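Local coordinates for protein arabinogalactan endo-1,4-beta-galactosidase (Ignisphaera aggregans, PDB 7OSK) that probably hydrolyses internal beta-1,4-galactosidic linkages of arabinogalactan, this chain being the calcium-binding family 53 glycoside hydrolase catalytic part of a longer protein, at residues Trp61-Tyr69 with Thr355-Gly363; Val162-Leu173 with Leu212-Val223. All coordinates share one frame; numbering follows the deposited sequence.

Interaction 1. Residues Trp61-Tyr69 with Thr355-Gly363; sequences WIIELGGKY and TWIPYPGAG
Thr355 O is gripped by two donors, the hydroxyl of Tyr69 (OH to O 2.5 Å) and, from its own segment, the amide of Ile357 (N to O 2.8 Å). The phenol donates in the carbonyl plane, onto a lone pair. At the other end of the contact, Trp61 NE1 points almost straight at Gly361 O (2.9 Å, 171°); the oxygen lies in the indole plane, but the donor stands above the carbonyl plane. Between these bonds, Ile62 lays CG1 against Ala362 CB (3.6 Å) and CD1 against Ile357 CG1 (3.9 Å). Tyr359 carries CG anti to the backbone N (chi1 -157°), which swings its ring to the helix end. There Gly66, with positive phi, closes the helix in a Schellman motif and delivers Gly67 CA over one ring face, a CH-pi contact 3.9 Å from the centroid. Leu65 CB reaches CE2 of that ring at 3.8 Å, and Pro360 packs on the opposite face. With an alanine at Tyr359, Gly67 CA would probably lose the ring face it lies over and a gap would open beside Leu65. Trp356 NE1 donates to Ala362 O (3.0 Å), which closes segment 355-363 back on itself. The contact thus joins helix 59-65, which follows barrel strand 51-55, to the loop after the adjacent strand 346-352, with helix 79-85 packing against Tyr69 and Thr355.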
# COMPACT_ATOMS: atom_id res chain seq x y z
N TRP A 61 -4.92 14.90 -0.38
CA TRP A 61 -4.78 15.95 0.62
C TRP A 61 -3.81 17.04 0.15
O TRP A 61 -4.08 18.22 0.31
CB TRP A 61 -4.30 15.35 1.95
CG TRP A 61 -4.09 16.34 3.06
CD1 TRP A 61 -2.90 16.68 3.64
CD2 TRP A 61 -5.10 17.11 3.73
NE1 TRP A 61 -3.11 17.61 4.62
CE2 TRP A 61 -4.44 17.90 4.70
CE3 TRP A 61 -6.49 17.22 3.60
CZ2 TRP A 61 -5.13 18.78 5.53
CZ3 TRP A 61 -7.17 18.09 4.43
CH2 TRP A 61 -6.49 18.86 5.39
N ILE A 62 -2.69 16.61 -0.43
CA ILE A 62 -1.69 17.54 -0.95
C ILE A 62 -2.28 18.49 -1.99
O ILE A 62 -2.00 19.69 -1.98
CB ILE A 62 -0.50 16.77 -1.58
CG1 ILE A 62 0.26 16.00 -0.49
CG2 ILE A 62 0.45 17.72 -2.31
CD1 ILE A 62 1.36 15.09 -1.01
N ILE A 63 -3.10 17.95 -2.89
CA ILE A 63 -3.71 18.74 -3.96
C ILE A 63 -4.68 19.77 -3.39
O ILE A 63 -4.79 20.89 -3.90
CB ILE A 63 -4.45 17.84 -4.97
CG1 ILE A 63 -3.48 16.82 -5.57
CG2 ILE A 63 -5.08 18.67 -6.08
CD1 ILE A 63 -4.16 15.73 -6.39
N GLU A 64 -5.39 19.40 -2.32
CA GLU A 64 -6.36 20.29 -1.70
C GLU A 64 -5.67 21.50 -1.07
O GLU A 64 -6.24 22.59 -1.01
CB GLU A 64 -7.18 19.54 -0.65
CG GLU A 64 -8.17 18.54 -1.24
CD GLU A 64 -8.91 17.75 -0.18
OE1 GLU A 64 -8.84 18.13 1.01
OE2 GLU A 64 -9.56 16.74 -0.54
N LEU A 65 -4.44 21.30 -0.60
CA LEU A 65 -3.69 22.37 0.05
C LEU A 65 -3.04 23.31 -0.97
O LEU A 65 -2.68 24.44 -0.63
CB LEU A 65 -2.62 21.78 0.97
CG LEU A 65 -3.11 20.90 2.12
CD1 LEU A 65 -1.95 20.47 2.99
CD2 LEU A 65 -4.18 21.60 2.96
N GLY A 66 -2.89 22.84 -2.20
CA GLY A 66 -2.31 23.63 -3.27
C GLY A 66 -1.05 23.03 -3.85
O GLY A 66 -0.33 23.69 -4.61
N GLY A 67 -0.77 21.78 -3.50
CA GLY A 67 0.40 21.09 -4.02
C GLY A 67 0.27 20.78 -5.50
O GLY A 67 -0.82 20.44 -5.97
N LYS A 68 1.38 20.89 -6.22
CA LYS A 68 1.39 20.70 -7.67
C LYS A 68 2.38 19.62 -8.10
O LYS A 68 3.49 19.54 -7.57
CB LYS A 68 1.74 22.02 -8.37
CG LYS A 68 0.73 23.14 -8.13
CD LYS A 68 1.20 24.45 -8.76
CE LYS A 68 0.18 25.56 -8.59
NZ LYS A 68 -1.10 25.27 -9.30
N TYR A 69 1.97 18.81 -9.07
CA TYR A 69 2.82 17.78 -9.65
C TYR A 69 3.22 18.14 -11.08
O TYR A 69 2.41 18.64 -11.85
CB TYR A 69 2.12 16.42 -9.64
CG TYR A 69 1.90 15.86 -8.25
CD1 TYR A 69 2.88 15.07 -7.65
CD2 TYR A 69 0.74 16.11 -7.55
CE1 TYR A 69 2.69 14.55 -6.38
CE2 TYR A 69 0.54 15.59 -6.28
CZ TYR A 69 1.52 14.82 -5.71
OH TYR A 69 1.32 14.30 -4.44
N THR A 355 3.77 9.54 -4.06
CA THR A 355 3.29 10.90 -4.31
C THR A 355 3.47 11.81 -3.10
O THR A 355 3.00 12.94 -3.09
CB THR A 355 1.80 10.90 -4.70
OG1 THR A 355 1.01 10.47 -3.58
CG2 THR A 355 1.56 9.97 -5.88
N TRP A 356 4.16 11.31 -2.08
CA TRP A 356 4.29 12.05 -0.83
C TRP A 356 5.38 13.11 -0.93
O TRP A 356 6.46 12.97 -0.35
CB TRP A 356 4.56 11.08 0.33
CG TRP A 356 4.12 11.60 1.66
CD1 TRP A 356 3.64 12.85 1.94
CD2 TRP A 356 4.09 10.88 2.90
NE1 TRP A 356 3.33 12.95 3.28
CE2 TRP A 356 3.60 11.75 3.88
CE3 TRP A 356 4.44 9.57 3.26
CZ2 TRP A 356 3.45 11.37 5.21
CZ3 TRP A 356 4.29 9.19 4.58
CH2 TRP A 356 3.80 10.09 5.54
N ILE A 357 5.09 14.17 -1.67
CA ILE A 357 6.03 15.27 -1.84
C ILE A 357 5.97 16.21 -0.63
O ILE A 357 4.95 16.25 0.07
CB ILE A 357 5.73 16.06 -3.13
CG1 ILE A 357 4.31 16.64 -3.10
CG2 ILE A 357 5.90 15.16 -4.35
CD1 ILE A 357 4.09 17.74 -4.11
N PRO A 358 7.05 16.97 -0.38
CA PRO A 358 7.03 17.87 0.77
C PRO A 358 6.12 19.07 0.53
O PRO A 358 6.29 19.77 -0.47
CB PRO A 358 8.49 18.30 0.91
CG PRO A 358 9.03 18.21 -0.47
CD PRO A 358 8.32 17.05 -1.12
N TYR A 359 5.17 19.29 1.43
CA TYR A 359 4.27 20.44 1.32
C TYR A 359 3.76 20.83 2.70
O TYR A 359 3.45 19.96 3.51
CB TYR A 359 3.10 20.12 0.39
CG TYR A 359 2.45 21.36 -0.19
CD1 TYR A 359 2.90 21.90 -1.39
CD2 TYR A 359 1.39 21.99 0.46
CE1 TYR A 359 2.31 23.03 -1.92
CE2 TYR A 359 0.80 23.12 -0.07
CZ TYR A 359 1.27 23.64 -1.26
OH TYR A 359 0.69 24.77 -1.80
N PRO A 360 3.68 22.14 2.98
CA PRO A 360 3.13 22.58 4.27
C PRO A 360 1.72 22.04 4.51
O PRO A 360 0.82 22.28 3.70
CB PRO A 360 3.12 24.10 4.14
CG PRO A 360 4.21 24.40 3.19
CD PRO A 360 4.21 23.28 2.20
N GLY A 361 1.54 21.31 5.60
CA GLY A 361 0.24 20.77 5.97
C GLY A 361 0.06 19.32 5.59
O GLY A 361 -0.87 18.66 6.08
N ALA A 362 0.94 18.81 4.74
CA ALA A 362 0.85 17.43 4.25
C ALA A 362 1.91 16.55 4.90
O ALA A 362 2.54 15.73 4.23
CB ALA A 362 0.99 17.40 2.74
N GLY A 363 2.12 16.72 6.20
CA GLY A 363 3.06 15.91 6.94
C GLY A 363 2.47 14.56 7.29
O GLY A 363 1.34 14.24 6.90

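Interaction 2. Residues Val162-Leu173 with Leu212-Val223; sequences VEAVYNWTYNAL and LLKAAISAVKDV
Tyr166 and Asp222 meet because the tyrosine CG stands opposite the backbone N (chi1 173°), which carries the ring across the neighbouring helix, while the aspartate CG, beside its own N and opposite the carbonyl carbon, brings the carboxylate to the phenol. Tyr166 OH donates to Asp222 OD2 at 2.8 Å, reaching it on the anti side and out of the carboxylate plane; OD2 lies at the ring edge, and ring and carboxylate planes are 77° apart. The same ring is a knob in the hole formed by Ala215, Ser218, Ala219 and Asp222, with CD1 3.6 Å from Ala219 CB. The segment axes run in the same general direction, inclined at -27°, and approach to 7.8 Å; the CA atoms of Tyr170 and Ala219 are 4.8 Å apart, a closeness the small alanine side chains probably allow. Toward the N-terminal ends, Val165 CG2 rests against Ala215 CB (3.5 Å) and Val162 CG2 meets Leu212 CD2 (3.7 Å). Toward the C-terminal ends, Tyr170 CD1 reaches Val223 CG2 (3.6 Å), and Leu173 CD1 packs obliquely on Val220 CG2 (3.7 Å). Thr169 turns its methyl to Val220, while OG1 bonds back to Val165 O and also pairs with Tyr137 OH. These are consecutive outer helices of a TIM barrel, helix 158-178 following strand 130-135 and helix 206-223 following strand 185-188; Leu173 and Ala216 continue inward to touch the barrel strands. Chemically the interface is aliphatic within, where the threonine hydroxyl is already satisfied, and has one side-chain hydrogen bond across it, at the exposed margin. Cohesion therefore probably rests mainly on close alanine-mediated packing, with the tyrosine-aspartate bond fixing the ring's position and perhaps stabilising the carboxylate's charge.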
# COMPACT_ATOMS: atom_id res chain seq x y z
N VAL A 162 -18.31 -7.58 15.40
CA VAL A 162 -18.49 -8.35 14.17
C VAL A 162 -19.56 -7.69 13.31
O VAL A 162 -19.43 -7.60 12.09
CB VAL A 162 -18.90 -9.82 14.46
CG1 VAL A 162 -19.17 -10.57 13.16
CG2 VAL A 162 -17.82 -10.53 15.26
N GLU A 163 -20.62 -7.22 13.96
CA GLU A 163 -21.70 -6.53 13.27
C GLU A 163 -21.21 -5.19 12.72
O GLU A 163 -21.75 -4.67 11.75
CB GLU A 163 -22.89 -6.32 14.21
CG GLU A 163 -24.20 -6.03 13.49
CD GLU A 163 -24.77 -7.26 12.80
OE1 GLU A 163 -25.25 -8.17 13.50
OE2 GLU A 163 -24.74 -7.31 11.55
N ALA A 164 -20.18 -4.64 13.36
CA ALA A 164 -19.64 -3.34 12.97
C ALA A 164 -18.76 -3.44 11.73
O ALA A 164 -18.91 -2.65 10.80
CB ALA A 164 -18.86 -2.72 14.12
N VAL A 165 -17.83 -4.39 11.73
CA VAL A 165 -16.93 -4.55 10.59
C VAL A 165 -17.70 -4.92 9.33
O VAL A 165 -17.36 -4.48 8.23
CB VAL A 165 -15.85 -5.63 10.85
CG1 VAL A 165 -14.85 -5.13 11.88
CG2 VAL A 165 -16.48 -6.94 11.29
N TYR A 166 -18.76 -5.71 9.49
CA TYR A 166 -19.56 -6.11 8.34
C TYR A 166 -20.34 -4.93 7.78
O TYR A 166 -20.23 -4.62 6.59
CB TYR A 166 -20.54 -7.23 8.72
CG TYR A 166 -21.50 -7.57 7.60
CD1 TYR A 166 -21.12 -8.43 6.57
CD2 TYR A 166 -22.77 -7.01 7.56
CE1 TYR A 166 -21.99 -8.73 5.54
CE2 TYR A 166 -23.65 -7.31 6.53
CZ TYR A 166 -23.25 -8.17 5.52
OH TYR A 166 -24.12 -8.47 4.50
N ASN A 167 -21.12 -4.28 8.64
CA ASN A 167 -22.00 -3.20 8.20
C ASN A 167 -21.23 -1.99 7.68
O ASN A 167 -21.69 -1.30 6.78
CB ASN A 167 -22.91 -2.77 9.35
CG ASN A 167 -23.96 -1.77 8.91
OD1 ASN A 167 -23.79 -0.56 9.07
ND2 ASN A 167 -25.05 -2.28 8.34
N TRP A 168 -20.05 -1.73 8.25
CA TRP A 168 -19.24 -0.61 7.81
C TRP A 168 -18.58 -0.92 6.47
O TRP A 168 -18.58 -0.09 5.57
CB TRP A 168 -18.16 -0.27 8.85
CG TRP A 168 -17.36 0.93 8.46
CD1 TRP A 168 -17.66 2.24 8.71
CD2 TRP A 168 -16.12 0.94 7.73
NE1 TRP A 168 -16.69 3.06 8.19
CE2 TRP A 168 -15.73 2.29 7.59
CE3 TRP A 168 -15.31 -0.06 7.20
CZ2 TRP A 168 -14.56 2.66 6.93
CZ3 TRP A 168 -14.14 0.31 6.54
CH2 TRP A 168 -13.79 1.66 6.41
N THR A 169 -18.03 -2.13 6.34
CA THR A 169 -17.39 -2.55 5.10
C THR A 169 -18.40 -2.58 3.96
O THR A 169 -18.10 -2.16 2.84
CB THR A 169 -16.75 -3.94 5.24
OG1 THR A 169 -15.80 -3.93 6.31
CG2 THR A 169 -16.05 -4.35 3.95
N TYR A 170 -19.59 -3.10 4.25
CA TYR A 170 -20.64 -3.19 3.25
C TYR A 170 -21.00 -1.80 2.75
O TYR A 170 -20.94 -1.53 1.55
CB TYR A 170 -21.88 -3.88 3.82
CG TYR A 170 -23.04 -3.95 2.85
CD1 TYR A 170 -23.10 -4.95 1.88
CD2 TYR A 170 -24.07 -3.03 2.90
CE1 TYR A 170 -24.15 -5.01 0.99
CE2 TYR A 170 -25.13 -3.08 2.01
CZ TYR A 170 -25.16 -4.08 1.06
OH TYR A 170 -26.21 -4.14 0.17
N ASN A 171 -21.37 -0.92 3.67
CA ASN A 171 -21.73 0.45 3.34
C ASN A 171 -20.56 1.22 2.74
O ASN A 171 -20.74 2.08 1.88
CB ASN A 171 -22.25 1.18 4.58
CG ASN A 171 -23.66 0.75 4.96
OD1 ASN A 171 -24.51 0.53 4.09
ND2 ASN A 171 -23.92 0.63 6.25
N ALA A 172 -19.35 0.91 3.20
CA ALA A 172 -18.15 1.54 2.66
C ALA A 172 -18.02 1.24 1.17
O ALA A 172 -17.91 2.15 0.36
CB ALA A 172 -16.91 1.08 3.40
N LEU A 173 -18.05 -0.04 0.82
CA LEU A 173 -17.91 -0.44 -0.58
C LEU A 173 -19.15 -0.08 -1.39
O LEU A 173 -19.05 0.17 -2.60
CB LEU A 173 -17.63 -1.94 -0.68
CG LEU A 173 -16.28 -2.39 -0.10
CD1 LEU A 173 -16.15 -3.90 -0.17
CD2 LEU A 173 -15.11 -1.73 -0.82
N LEU A 212 -13.70 -11.82 12.85
CA LEU A 212 -13.69 -10.45 12.35
C LEU A 212 -13.16 -10.39 10.93
O LEU A 212 -13.65 -9.62 10.10
CB LEU A 212 -12.85 -9.55 13.26
CG LEU A 212 -13.42 -9.29 14.66
CD1 LEU A 212 -12.41 -8.54 15.52
CD2 LEU A 212 -14.73 -8.53 14.58
N LEU A 213 -12.17 -11.22 10.64
CA LEU A 213 -11.59 -11.26 9.30
C LEU A 213 -12.62 -11.78 8.31
O LEU A 213 -12.79 -11.22 7.22
CB LEU A 213 -10.33 -12.14 9.29
CG LEU A 213 -9.16 -11.71 8.41
CD1 LEU A 213 -8.70 -10.30 8.73
CD2 LEU A 213 -8.01 -12.68 8.58
N LYS A 214 -13.32 -12.84 8.69
CA LYS A 214 -14.38 -13.40 7.85
C LYS A 214 -15.54 -12.43 7.67
O LYS A 214 -16.12 -12.34 6.59
CB LYS A 214 -14.90 -14.71 8.46
CG LYS A 214 -14.00 -15.91 8.24
CD LYS A 214 -14.61 -17.16 8.85
CE LYS A 214 -13.78 -18.40 8.54
NZ LYS A 214 -14.34 -19.62 9.18
N ALA A 215 -15.88 -11.71 8.74
CA ALA A 215 -17.00 -10.77 8.72
C ALA A 215 -16.81 -9.68 7.67
O ALA A 215 -17.74 -9.33 6.95
CB ALA A 215 -17.17 -10.15 10.09
N ALA A 216 -15.59 -9.15 7.60
CA ALA A 216 -15.27 -8.14 6.59
C ALA A 216 -15.38 -8.73 5.20
O ALA A 216 -15.93 -8.11 4.30
CB ALA A 216 -13.88 -7.59 6.83
N ILE A 217 -14.84 -9.94 5.02
CA ILE A 217 -14.86 -10.60 3.73
C ILE A 217 -16.30 -10.86 3.27
O ILE A 217 -16.62 -10.66 2.10
CB ILE A 217 -14.07 -11.92 3.76
CG1 ILE A 217 -12.59 -11.62 4.04
CG2 ILE A 217 -14.19 -12.66 2.43
CD1 ILE A 217 -11.76 -12.85 4.34
N SER A 218 -17.15 -11.31 4.19
CA SER A 218 -18.56 -11.53 3.86
C SER A 218 -19.18 -10.26 3.32
O SER A 218 -20.02 -10.30 2.42
CB SER A 218 -19.34 -12.03 5.07
OG SER A 218 -19.11 -13.41 5.30
N ALA A 219 -18.77 -9.12 3.87
CA ALA A 219 -19.30 -7.83 3.46
C ALA A 219 -18.88 -7.51 2.02
O ALA A 219 -19.71 -7.10 1.21
CB ALA A 219 -18.84 -6.73 4.40
N VAL A 220 -17.60 -7.72 1.72
CA VAL A 220 -17.07 -7.43 0.39
C VAL A 220 -17.81 -8.21 -0.69
O VAL A 220 -18.19 -7.66 -1.73
CB VAL A 220 -15.57 -7.75 0.29
CG1 VAL A 220 -15.04 -7.43 -1.10
CG2 VAL A 220 -14.79 -6.99 1.35
N LYS A 221 -17.99 -9.50 -0.45
CA LYS A 221 -18.56 -10.41 -1.45
C LYS A 221 -20.05 -10.11 -1.66
O LYS A 221 -20.58 -10.33 -2.75
CB LYS A 221 -18.37 -11.87 -1.03
CG LYS A 221 -16.97 -12.21 -0.49
CD LYS A 221 -16.04 -12.73 -1.57
CE LYS A 221 -16.32 -14.19 -1.91
NZ LYS A 221 -15.37 -15.11 -1.22
N ASP A 222 -20.71 -9.62 -0.62
CA ASP A 222 -22.13 -9.28 -0.70
C ASP A 222 -22.35 -8.05 -1.58
O ASP A 222 -23.41 -7.90 -2.20
CB ASP A 222 -22.71 -9.03 0.70
CG ASP A 222 -22.90 -10.31 1.49
OD1 ASP A 222 -23.05 -11.39 0.88
OD2 ASP A 222 -22.91 -10.23 2.74
N VAL A 223 -21.36 -7.17 -1.63
CA VAL A 223 -21.40 -6.03 -2.54
C VAL A 223 -21.07 -6.51 -3.95
O VAL A 223 -21.72 -6.12 -4.92
CB VAL A 223 -20.41 -4.92 -2.12
CG1 VAL A 223 -20.55 -3.70 -3.04
CG2 VAL A 223 -20.64 -4.51 -0.67

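How the interactions relate
Interactions 1 and 2 belong to one eight-stranded parallel barrel but do not touch: their centres are 32 Å apart and their nearest atoms about 17 Å. Along the chain, interaction 2 is nested inside the loop that interaction 1 closes. Interaction 1 links segments following the first and last strands, on the side of the barrel where TIM-barrel glycosidases carry their active sites; the side chain of Trp356 is about 9 Å from the bound calcium ion, and the Trp356 carbonyl bonds to the calcium ligand Asn370. Gly361 also binds a hexanediol molecule, probably from the crystallisation liquor. Interaction 2 pairs two outer helices, away from the calcium site, in the barrel's outer layer.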